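Local coordinates for Alr1585 protein (Nostoc sp., PDB 5C2I), which is a haem-containing DyP-type peroxidase, an oxidoreductase that probably uses hydrogen peroxide to oxidise dyes and other substrates, at residues Q261-F266 against K376-G381; A138-G143 against I448-G453. The protein carries 1 engineered substitution. All coordinates share one frame; numbering follows the deposited sequence.

Contact 1: residues Q261-F266 against K376-G381. With HEM (protoporphyrin IX containing Fe), chain E.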
ATOM      1  N   GLN A 261      -6.127 -27.614  -5.006  1.00 18.80           N
ATOM      2  CA  GLN A 261      -7.402 -27.031  -5.364  1.00 18.96           C
ATOM      3  C   GLN A 261      -7.394 -26.505  -6.781  1.00 18.83           C
ATOM      4  O   GLN A 261      -6.616 -25.630  -7.097  1.00 19.07           O
ATOM      5  CB  GLN A 261      -7.752 -25.880  -4.400  1.00 18.32           C
ATOM      6  CG  GLN A 261      -7.973 -26.302  -2.972  1.00 18.51           C
ATOM      7  CD  GLN A 261      -8.146 -25.114  -2.048  1.00 18.27           C
ATOM      8  OE1 GLN A 261      -7.223 -24.715  -1.334  1.00 18.33           O
ATOM      9  NE2 GLN A 261      -9.342 -24.526  -2.070  1.00 18.56           N
ATOM     10  N   ASN A 262      -8.277 -27.046  -7.616  1.00 19.96           N
ATOM     11  CA  ASN A 262      -8.379 -26.602  -9.004  1.00 20.36           C
ATOM     12  C   ASN A 262      -9.364 -25.422  -9.049  1.00 20.59           C
ATOM     13  O   ASN A 262     -10.575 -25.588  -9.225  1.00 19.61           O
ATOM     14  CB  ASN A 262      -8.777 -27.730  -9.920  1.00 21.41           C
ATOM     15  CG  ASN A 262      -8.775 -27.319 -11.380  1.00 21.80           C
ATOM     16  OD1 ASN A 262      -8.811 -26.138 -11.703  1.00 21.77           O
ATOM     17  ND2 ASN A 262      -8.769 -28.290 -12.265  1.00 22.19           N
ATOM     18  N   VAL A 263      -8.819 -24.230  -8.855  1.00 20.48           N
ATOM     19  CA  VAL A 263      -9.621 -23.019  -8.718  1.00 20.93           C
ATOM     20  C   VAL A 263     -10.339 -22.696 -10.011  1.00 21.85           C
ATOM     21  O   VAL A 263     -11.524 -22.350 -10.010  1.00 22.64           O
ATOM     22  CB  VAL A 263      -8.730 -21.832  -8.295  1.00 20.51           C
ATOM     23  CG1 VAL A 263      -9.542 -20.545  -8.204  1.00 21.36           C
ATOM     24  CG2 VAL A 263      -8.066 -22.115  -6.957  1.00 20.88           C
ATOM     25  N   LYS A 264      -9.639 -22.826 -11.125  1.00 22.95           N
ATOM     26  CA  LYS A 264     -10.229 -22.507 -12.430  1.00 24.11           C
ATOM     27  C   LYS A 264     -11.475 -23.368 -12.691  1.00 23.44           C
ATOM     28  O   LYS A 264     -12.548 -22.847 -13.067  1.00 23.87           O
ATOM     29  CB  LYS A 264      -9.202 -22.713 -13.546  1.00 26.22           C
ATOM     30  CG  LYS A 264      -9.690 -22.316 -14.935  1.00 30.38           C
ATOM     31  CD  LYS A 264      -8.606 -22.623 -15.967  1.00 32.46           C
ATOM     32  CE  LYS A 264      -9.163 -22.667 -17.368  1.00 35.99           C
ATOM     33  NZ  LYS A 264      -9.541 -21.293 -17.763  1.00 38.50           N
ATOM     34  N   ALA A 265     -11.341 -24.667 -12.481  1.00 22.65           N
ATOM     35  CA  ALA A 265     -12.435 -25.599 -12.748  1.00 23.06           C
ATOM     36  C   ALA A 265     -13.567 -25.458 -11.731  1.00 22.04           C
ATOM     37  O   ALA A 265     -14.748 -25.531 -12.098  1.00 21.98           O
ATOM     38  CB  ALA A 265     -11.917 -27.030 -12.776  1.00 22.88           C
ATOM     39  N   PHE A 266     -13.213 -25.212 -10.478  1.00 21.67           N
ATOM     40  CA  PHE A 266     -14.204 -24.965  -9.427  1.00 21.19           C
ATOM     41  C   PHE A 266     -15.084 -23.773  -9.803  1.00 22.25           C
ATOM     42  O   PHE A 266     -16.321 -23.869  -9.750  1.00 22.39           O
ATOM     43  CB  PHE A 266     -13.537 -24.780  -8.071  1.00 21.11           C
ATOM     44  CG  PHE A 266     -14.499 -24.487  -6.933  1.00 20.33           C
ATOM     45  CD1 PHE A 266     -14.978 -23.217  -6.724  1.00 21.00           C
ATOM     46  CD2 PHE A 266     -14.932 -25.510  -6.096  1.00 20.17           C
ATOM     47  CE1 PHE A 266     -15.856 -22.955  -5.678  1.00 20.65           C
ATOM     48  CE2 PHE A 266     -15.833 -25.266  -5.090  1.00 20.18           C
ATOM     49  CZ  PHE A 266     -16.288 -23.989  -4.858  1.00 19.65           C
ATOM     50  N   LYS A 376      -6.074 -14.904  -9.016  1.00 31.37           N
ATOM     51  CA  LYS A 376      -5.681 -15.843 -10.069  1.00 31.78           C
ATOM     52  C   LYS A 376      -6.420 -17.157  -9.910  1.00 28.89           C
ATOM     53  O   LYS A 376      -7.010 -17.392  -8.886  1.00 26.40           O
ATOM     54  CB  LYS A 376      -4.188 -16.064 -10.094  1.00 34.58           C
ATOM     55  CG  LYS A 376      -3.429 -14.835 -10.558  1.00 40.39           C
ATOM     56  CD  LYS A 376      -1.948 -15.149 -10.548  1.00 44.67           C
ATOM     57  CE  LYS A 376      -1.072 -13.939 -10.842  1.00 49.78           C
ATOM     58  NZ  LYS A 376      -0.625 -13.960 -12.250  1.00 54.41           N
ATOM     59  N   GLU A 377      -6.384 -17.985 -10.944  1.00 29.13           N
ATOM     60  CA  GLU A 377      -7.150 -19.228 -10.965  1.00 28.13           C
ATOM     61  C   GLU A 377      -6.257 -20.397 -11.355  1.00 27.10           C
ATOM     62  O   GLU A 377      -6.357 -20.918 -12.445  1.00 27.18           O
ATOM     63  CB  GLU A 377      -8.374 -19.069 -11.892  1.00 30.17           C
ATOM     64  CG  GLU A 377      -9.381 -18.072 -11.283  1.00 31.29           C
ATOM     65  CD  GLU A 377     -10.696 -17.954 -12.052  1.00 33.82           C
ATOM     66  OE1 GLU A 377     -10.847 -18.586 -13.133  1.00 33.07           O
ATOM     67  OE2 GLU A 377     -11.556 -17.201 -11.545  1.00 36.58           O
ATOM     68  N   PRO A 378      -5.376 -20.828 -10.429  1.00 25.09           N
ATOM     69  CA  PRO A 378      -4.517 -21.965 -10.720  1.00 25.34           C
ATOM     70  C   PRO A 378      -5.319 -23.253 -10.959  1.00 24.79           C
ATOM     71  O   PRO A 378      -6.323 -23.496 -10.288  1.00 25.24           O
ATOM     72  CB  PRO A 378      -3.643 -22.088  -9.463  1.00 24.71           C
ATOM     73  CG  PRO A 378      -4.450 -21.483  -8.397  1.00 24.39           C
ATOM     74  CD  PRO A 378      -5.209 -20.360  -9.051  1.00 24.95           C
ATOM     75  N   VAL A 379      -4.844 -24.072 -11.890  1.00 25.43           N
ATOM     76  CA  VAL A 379      -5.396 -25.417 -12.119  1.00 25.27           C
ATOM     77  C   VAL A 379      -4.721 -26.430 -11.177  1.00 24.36           C
ATOM     78  O   VAL A 379      -5.389 -27.257 -10.543  1.00 22.84           O
ATOM     79  CB  VAL A 379      -5.205 -25.818 -13.592  1.00 27.80           C
ATOM     80  CG1 VAL A 379      -5.579 -27.275 -13.847  1.00 28.51           C
ATOM     81  CG2 VAL A 379      -6.027 -24.876 -14.449  1.00 28.79           C
ATOM     82  N   SER A 380      -3.396 -26.372 -11.088  1.00 23.50           N
ATOM     83  CA  SER A 380      -2.627 -27.306 -10.220  1.00 22.58           C
ATOM     84  C   SER A 380      -1.508 -26.543  -9.525  1.00 22.55           C
ATOM     85  O   SER A 380      -1.218 -25.412  -9.907  1.00 23.23           O
ATOM     86  CB  SER A 380      -2.063 -28.471 -11.051  1.00 24.08           C
ATOM     87  OG  SER A 380      -1.223 -27.973 -12.046  1.00 24.64           O
ATOM     88  N   GLY A 381      -0.936 -27.144  -8.487  1.00 20.93           N
ATOM     89  CA  GLY A 381       0.174 -26.588  -7.743  1.00 20.64           C
ATOM     90  C   GLY A 381      -0.191 -25.598  -6.641  1.00 19.63           C
ATOM     91  O   GLY A 381       0.692 -25.032  -5.985  1.00 19.56           O
TER
HETATM   92  CHA HEM E 501     -15.324 -25.184   7.397  1.00 13.30           C
HETATM   93  CHB HEM E 501     -13.139 -24.838   3.112  1.00 13.49           C
HETATM   94  CHC HEM E 501     -11.258 -29.253   3.738  1.00 13.80           C
HETATM   95  CHD HEM E 501     -13.661 -29.654   7.891  1.00 14.48           C
HETATM   96  C1A HEM E 501     -14.910 -24.711   6.163  1.00 13.20           C
HETATM   97  C2A HEM E 501     -15.294 -23.461   5.593  1.00 14.07           C
HETATM   98  C3A HEM E 501     -14.680 -23.369   4.394  1.00 13.10           C
HETATM   99  C4A HEM E 501     -13.903 -24.539   4.236  1.00 13.58           C
HETATM  100  CMA HEM E 501     -14.733 -22.229   3.413  1.00 13.61           C
HETATM  101  CAA HEM E 501     -16.222 -22.401   6.201  1.00 12.77           C
HETATM  102  CBA HEM E 501     -15.596 -21.344   7.114  1.00 14.05           C
HETATM  103  CGA HEM E 501     -14.971 -22.030   8.298  1.00 14.47           C
HETATM  104  O1A HEM E 501     -15.648 -22.356   9.317  1.00 15.91           O
HETATM  105  O2A HEM E 501     -13.766 -22.280   8.255  1.00 14.08           O
HETATM  106  C1B HEM E 501     -12.402 -26.011   2.953  1.00 15.15           C
HETATM  107  C2B HEM E 501     -11.553 -26.281   1.824  1.00 14.99           C
HETATM  108  C3B HEM E 501     -11.002 -27.472   2.010  1.00 14.60           C
HETATM  109  C4B HEM E 501     -11.578 -27.978   3.258  1.00 14.65           C
HETATM  110  CMB HEM E 501     -11.326 -25.348   0.688  1.00 15.31           C
HETATM  111  CAB HEM E 501     -10.001 -28.229   1.218  1.00 14.62           C
HETATM  112  CBB HEM E 501      -9.119 -27.657   0.379  1.00 15.38           C
HETATM  113  C1C HEM E 501     -11.793 -29.791   4.921  1.00 14.78           C
HETATM  114  C2C HEM E 501     -11.639 -31.088   5.366  1.00 14.43           C
HETATM  115  C3C HEM E 501     -12.345 -31.202   6.536  1.00 15.31           C
HETATM  116  C4C HEM E 501     -12.905 -29.946   6.798  1.00 14.56           C
HETATM  117  CMC HEM E 501     -10.811 -32.180   4.754  1.00 14.55           C
HETATM  118  CAC HEM E 501     -12.556 -32.369   7.390  1.00 14.88           C
HETATM  119  CBC HEM E 501     -12.589 -33.634   7.050  1.00 16.19           C
HETATM  120  C1D HEM E 501     -14.201 -28.387   8.106  1.00 14.38           C
HETATM  121  C2D HEM E 501     -14.937 -28.082   9.329  1.00 14.19           C
HETATM  122  C3D HEM E 501     -15.440 -26.865   9.181  1.00 13.83           C
HETATM  123  C4D HEM E 501     -14.948 -26.416   7.860  1.00 13.39           C
HETATM  124  CMD HEM E 501     -15.138 -28.970  10.546  1.00 15.72           C
HETATM  125  CAD HEM E 501     -16.240 -26.105  10.200  1.00 14.08           C
HETATM  126  CBD HEM E 501     -17.742 -26.406  10.144  1.00 14.24           C
HETATM  127  CGD HEM E 501     -18.445 -25.642  11.218  1.00 13.43           C
HETATM  128  O1D HEM E 501     -19.370 -24.919  10.858  1.00 13.40           O
HETATM  129  O2D HEM E 501     -18.123 -25.726  12.453  1.00 15.31           O
HETATM  130  NA  HEM E 501     -14.119 -25.396   5.289  1.00 13.41           N
HETATM  131  NB  HEM E 501     -12.433 -27.062   3.710  1.00 13.87           N
HETATM  132  NC  HEM E 501     -12.647 -29.117   5.743  1.00 14.08           N
HETATM  133  ND  HEM E 501     -14.294 -27.396   7.216  1.00 13.68           N
HETATM  134 FE   HEM E 501     -13.418 -27.250   5.504  1.00 15.06          FE
HETATM  135  O   HOH W   1     -12.677 -20.340 -14.166  1.00 30.48           O
HETATM  136  O   HOH W   2      -9.075 -18.861 -15.432  1.00 37.52           O
HETATM  137  O   HOH W   3     -11.401 -26.561   6.466  1.00 20.81           O
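V263 and P378 meet through backbone and side chain together. V263 N donates to P378 O at 3.0 Å, nearly in line with the carbonyl bond, although the hydrogen bond is bent at its hydrogen. K264 N adds a weak, straighter bond to P378 O, so two amides of the first helical turn grip one loop carbonyl. Beside this bond the V263 side chain lies against the proline ring, with CB 3.9 Å from P378 CD and CG2 near P378 CG. V263 CG1, anti to the backbone N (chi1 178°), instead meets CA and CG of E377. The side chains of N262 and V379 lie side by side, N262 ND2 3.7 Å from V379 CG1; N262 CA also makes a CH...O contact with V379 O. V379 CG2 reaches over to K264 CD.

The motif is a helix N-cap joined to a loop between two strands: N262 caps helix 263-277, its OD1 accepting from A265 N at 3.0 Å, the donor lying 55° above the amide plane. A leucine in place of N262 would probably leave A265 N without its cap and loosen the first turn that presents V263 N and K264 N to the loop.

Water bridges the outer side, donating to both K264 O and E377 OE1, while K264 NZ and E377 OE1 stay 5.5 Å apart, too far for a salt bridge. E377 OE2 pairs with R267 of helix 263-277, about one turn beyond K264. At the inner end, Q261 CB points away from the loop and the amide lies beside the haem: NE2 is 3.5 Å from the haem methyl carbon CMB and is hydrogen-bonded to E197.

Contact 2: residues A138-G143 against I448-G453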
ATOM      1  N   ALA A 138       0.652 -44.101  -4.965  1.00 28.16           N
ATOM      2  CA  ALA A 138       1.515 -43.800  -6.123  1.00 29.10           C
ATOM      3  C   ALA A 138       1.163 -42.471  -6.819  1.00 28.29           C
ATOM      4  O   ALA A 138       1.950 -41.984  -7.608  1.00 28.87           O
ATOM      5  CB  ALA A 138       1.485 -44.959  -7.142  1.00 31.16           C
ATOM      6  N   THR A 139      -0.021 -41.909  -6.557  1.00 27.18           N
ATOM      7  CA  THR A 139      -0.380 -40.601  -7.107  1.00 27.20           C
ATOM      8  C   THR A 139       0.092 -39.446  -6.256  1.00 26.07           C
ATOM      9  O   THR A 139      -0.015 -38.295  -6.675  1.00 26.48           O
ATOM     10  CB  THR A 139      -1.901 -40.438  -7.292  1.00 27.49           C
ATOM     11  OG1 THR A 139      -2.535 -40.343  -6.006  1.00 26.94           O
ATOM     12  CG2 THR A 139      -2.487 -41.594  -8.100  1.00 29.06           C
ATOM     13  N   TRP A 140       0.583 -39.722  -5.049  1.00 24.74           N
ATOM     14  CA  TRP A 140       1.041 -38.674  -4.166  1.00 24.01           C
ATOM     15  C   TRP A 140       2.280 -37.988  -4.706  1.00 24.58           C
ATOM     16  O   TRP A 140       3.024 -38.578  -5.473  1.00 23.65           O
ATOM     17  CB  TRP A 140       1.403 -39.234  -2.803  1.00 24.03           C
ATOM     18  CG  TRP A 140       0.260 -39.681  -1.931  1.00 23.67           C
ATOM     19  CD1 TRP A 140      -1.039 -39.868  -2.275  1.00 24.61           C
ATOM     20  CD2 TRP A 140       0.365 -40.038  -0.543  1.00 23.49           C
ATOM     21  NE1 TRP A 140      -1.766 -40.274  -1.147  1.00 24.71           N
ATOM     22  CE2 TRP A 140      -0.898 -40.438  -0.103  1.00 23.07           C
ATOM     23  CE3 TRP A 140       1.437 -40.091   0.356  1.00 24.46           C
ATOM     24  CZ2 TRP A 140      -1.151 -40.791   1.234  1.00 23.62           C
ATOM     25  CZ3 TRP A 140       1.178 -40.469   1.693  1.00 23.79           C
ATOM     26  CH2 TRP A 140      -0.100 -40.811   2.098  1.00 23.37           C
ATOM     27  N   GLU A 141       2.466 -36.732  -4.322  1.00 23.74           N
ATOM     28  CA  GLU A 141       3.729 -36.062  -4.576  1.00 26.13           C
ATOM     29  C   GLU A 141       4.880 -36.863  -3.970  1.00 25.53           C
ATOM     30  O   GLU A 141       4.743 -37.486  -2.898  1.00 24.67           O
ATOM     31  CB  GLU A 141       3.699 -34.631  -4.070  1.00 26.00           C
ATOM     32  CG  GLU A 141       2.864 -33.770  -5.018  1.00 27.37           C
ATOM     33  CD  GLU A 141       2.731 -32.324  -4.606  1.00 27.99           C
ATOM     34  OE1 GLU A 141       3.403 -31.885  -3.670  1.00 26.16           O
ATOM     35  OE2 GLU A 141       1.917 -31.613  -5.257  1.00 32.53           O
ATOM     36  N   LEU A 142       6.002 -36.892  -4.704  1.00 27.86           N
ATOM     37  CA  LEU A 142       7.164 -37.727  -4.346  1.00 29.03           C
ATOM     38  C   LEU A 142       7.606 -37.594  -2.892  1.00 29.70           C
ATOM     39  O   LEU A 142       7.844 -38.593  -2.231  1.00 29.54           O
ATOM     40  CB  LEU A 142       8.356 -37.410  -5.261  1.00 31.18           C
ATOM     41  CG  LEU A 142       8.239 -37.862  -6.718  1.00 32.93           C
ATOM     42  CD1 LEU A 142       9.321 -37.193  -7.565  1.00 34.29           C
ATOM     43  CD2 LEU A 142       8.353 -39.388  -6.814  1.00 34.74           C
ATOM     44  N   GLY A 143       7.666 -36.370  -2.384  1.00 30.78           N
ATOM     45  CA  GLY A 143       8.078 -36.132  -0.996  1.00 31.31           C
ATOM     46  C   GLY A 143       7.290 -36.967   0.031  1.00 32.52           C
ATOM     47  O   GLY A 143       7.856 -37.516   0.987  1.00 36.72           O
ATOM     48  N   ILE A 448     -10.798 -30.930  -5.462  1.00 21.38           N
ATOM     49  CA  ILE A 448      -9.721 -31.058  -4.472  1.00 22.77           C
ATOM     50  C   ILE A 448      -9.072 -32.431  -4.617  1.00 25.04           C
ATOM     51  O   ILE A 448      -9.792 -33.441  -4.736  1.00 25.01           O
ATOM     52  CB  ILE A 448     -10.295 -30.829  -3.065  1.00 24.12           C
ATOM     53  CG1 ILE A 448     -10.745 -29.369  -2.965  1.00 23.68           C
ATOM     54  CG2 ILE A 448      -9.284 -31.185  -1.994  1.00 25.55           C
ATOM     55  CD1 ILE A 448     -11.596 -29.020  -1.741  1.00 25.80           C
ATOM     56  N   ASN A 449      -7.747 -32.475  -4.735  1.00 22.59           N
ATOM     57  CA  ASN A 449      -7.010 -33.729  -4.900  1.00 24.60           C
ATOM     58  C   ASN A 449      -6.051 -33.913  -3.736  1.00 22.40           C
ATOM     59  O   ASN A 449      -5.255 -33.004  -3.439  1.00 20.61           O
ATOM     60  CB  ASN A 449      -6.163 -33.722  -6.174  1.00 27.12           C
ATOM     61  CG  ASN A 449      -6.932 -33.258  -7.385  1.00 34.98           C
ATOM     62  OD1 ASN A 449      -8.005 -33.783  -7.687  1.00 32.97           O
ATOM     63  ND2 ASN A 449      -6.387 -32.248  -8.095  1.00 39.67           N
ATOM     64  N   MET A 450      -6.124 -35.061  -3.094  1.00 20.41           N
ATOM     65  CA  MET A 450      -5.197 -35.423  -2.020  1.00 19.75           C
ATOM     66  C   MET A 450      -3.836 -35.748  -2.619  1.00 20.48           C
ATOM     67  O   MET A 450      -3.702 -36.706  -3.403  1.00 19.53           O
ATOM     68  CB  MET A 450      -5.779 -36.621  -1.282  1.00 20.63           C
ATOM     69  CG  MET A 450      -4.838 -37.385  -0.384  1.00 21.23           C
ATOM     70  SD  MET A 450      -4.046 -36.414   0.902  1.00 19.48           S
ATOM     71  CE  MET A 450      -3.216 -37.767   1.756  1.00 20.31           C
ATOM     72  N   LYS A 451      -2.820 -34.981  -2.240  1.00 19.57           N
ATOM     73  CA  LYS A 451      -1.472 -35.136  -2.798  1.00 21.13           C
ATOM     74  C   LYS A 451      -0.475 -35.775  -1.829  1.00 20.13           C
ATOM     75  O   LYS A 451       0.672 -35.987  -2.179  1.00 21.07           O
ATOM     76  CB  LYS A 451      -0.932 -33.745  -3.202  1.00 22.66           C
ATOM     77  CG  LYS A 451      -1.753 -32.993  -4.249  1.00 24.03           C
ATOM     78  CD  LYS A 451      -2.114 -33.824  -5.460  1.00 28.50           C
ATOM     79  CE  LYS A 451      -0.897 -34.154  -6.261  1.00 31.72           C
ATOM     80  NZ  LYS A 451      -1.340 -34.758  -7.543  1.00 36.58           N
ATOM     81  N   GLY A 452      -0.900 -36.057  -0.618  1.00 19.56           N
ATOM     82  CA  GLY A 452      -0.068 -36.730   0.356  1.00 19.32           C
ATOM     83  C   GLY A 452      -0.217 -36.181   1.758  1.00 19.01           C
ATOM     84  O   GLY A 452      -0.792 -35.112   1.976  1.00 17.50           O
ATOM     85  N   GLY A 453       0.265 -36.947   2.729  1.00 19.11           N
ATOM     86  CA  GLY A 453       0.153 -36.522   4.138  1.00 19.12           C
ATOM     87  C   GLY A 453       0.557 -37.623   5.091  1.00 19.13           C
ATOM     88  O   GLY A 453       1.020 -38.670   4.665  1.00 19.02           O
TER
HETATM   89  O   HOH W   4      -3.523 -37.735  -5.762  1.00 29.20           O
HETATM   90  O   HOH W   5       1.085 -35.845  -7.975  1.00 45.59           O
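Strand 448-458 of the C-terminal antiparallel sheet is met here by a turn from the N-terminal ferredoxin-like half, as expected where the two halves of a DyP peroxidase pack together. The W140 indole lies over the strand backbone. G452 CA sits 3.7 Å from the centre of its five-membered ring, 21° off the normal, a CH-pi contact, and G453 N lies over the same face towards the rim. G452 has backbone angles that call for glycine, and its lack of a side chain lets the indole come this close. The methyl CE of M450 approaches W140 CZ2 obliquely at 3.7 Å; M450 SD, placed by the bend at chi2 (57°), makes an oblique Met-aromatic contact with the indole.

E141 N donates to K451 O at 2.9 Å. The aliphatic part of K451 crosses the E141 carboxylate, OE2 lying 3.9 Å from K451 CE, but the charged ends remain apart; E141 OE1 instead pairs with K258 and accepts from Q171 of the second subunit. Two waters close the outer side: one donates to T139 OG1 and M450 O, while the other accepts from K451 NZ at 2.7 Å and donates to T139 O.

The contact centres lie about 16 Å apart, on the same side of the chain's centre. Along the chain the order is 138-143, 261-266, 376-381, 448-453, so both segments of contact 1 fall between those of contact 2. Strands 250-261 and 448-458 pair antiparallel in the C-terminal sheet: Q261 ends the first, I448 begins the second, and Q261 CG packs on I448 CG1 at 4.1 Å. This pairing sets both residues together at the haem pocket, one from each contact. Contact 1 ties the helix start after strand 250-261 to the loop before strand 383-390, within the C-terminal half, whereas contact 2 joins that half to the N-terminal one and bonds to the second subunit.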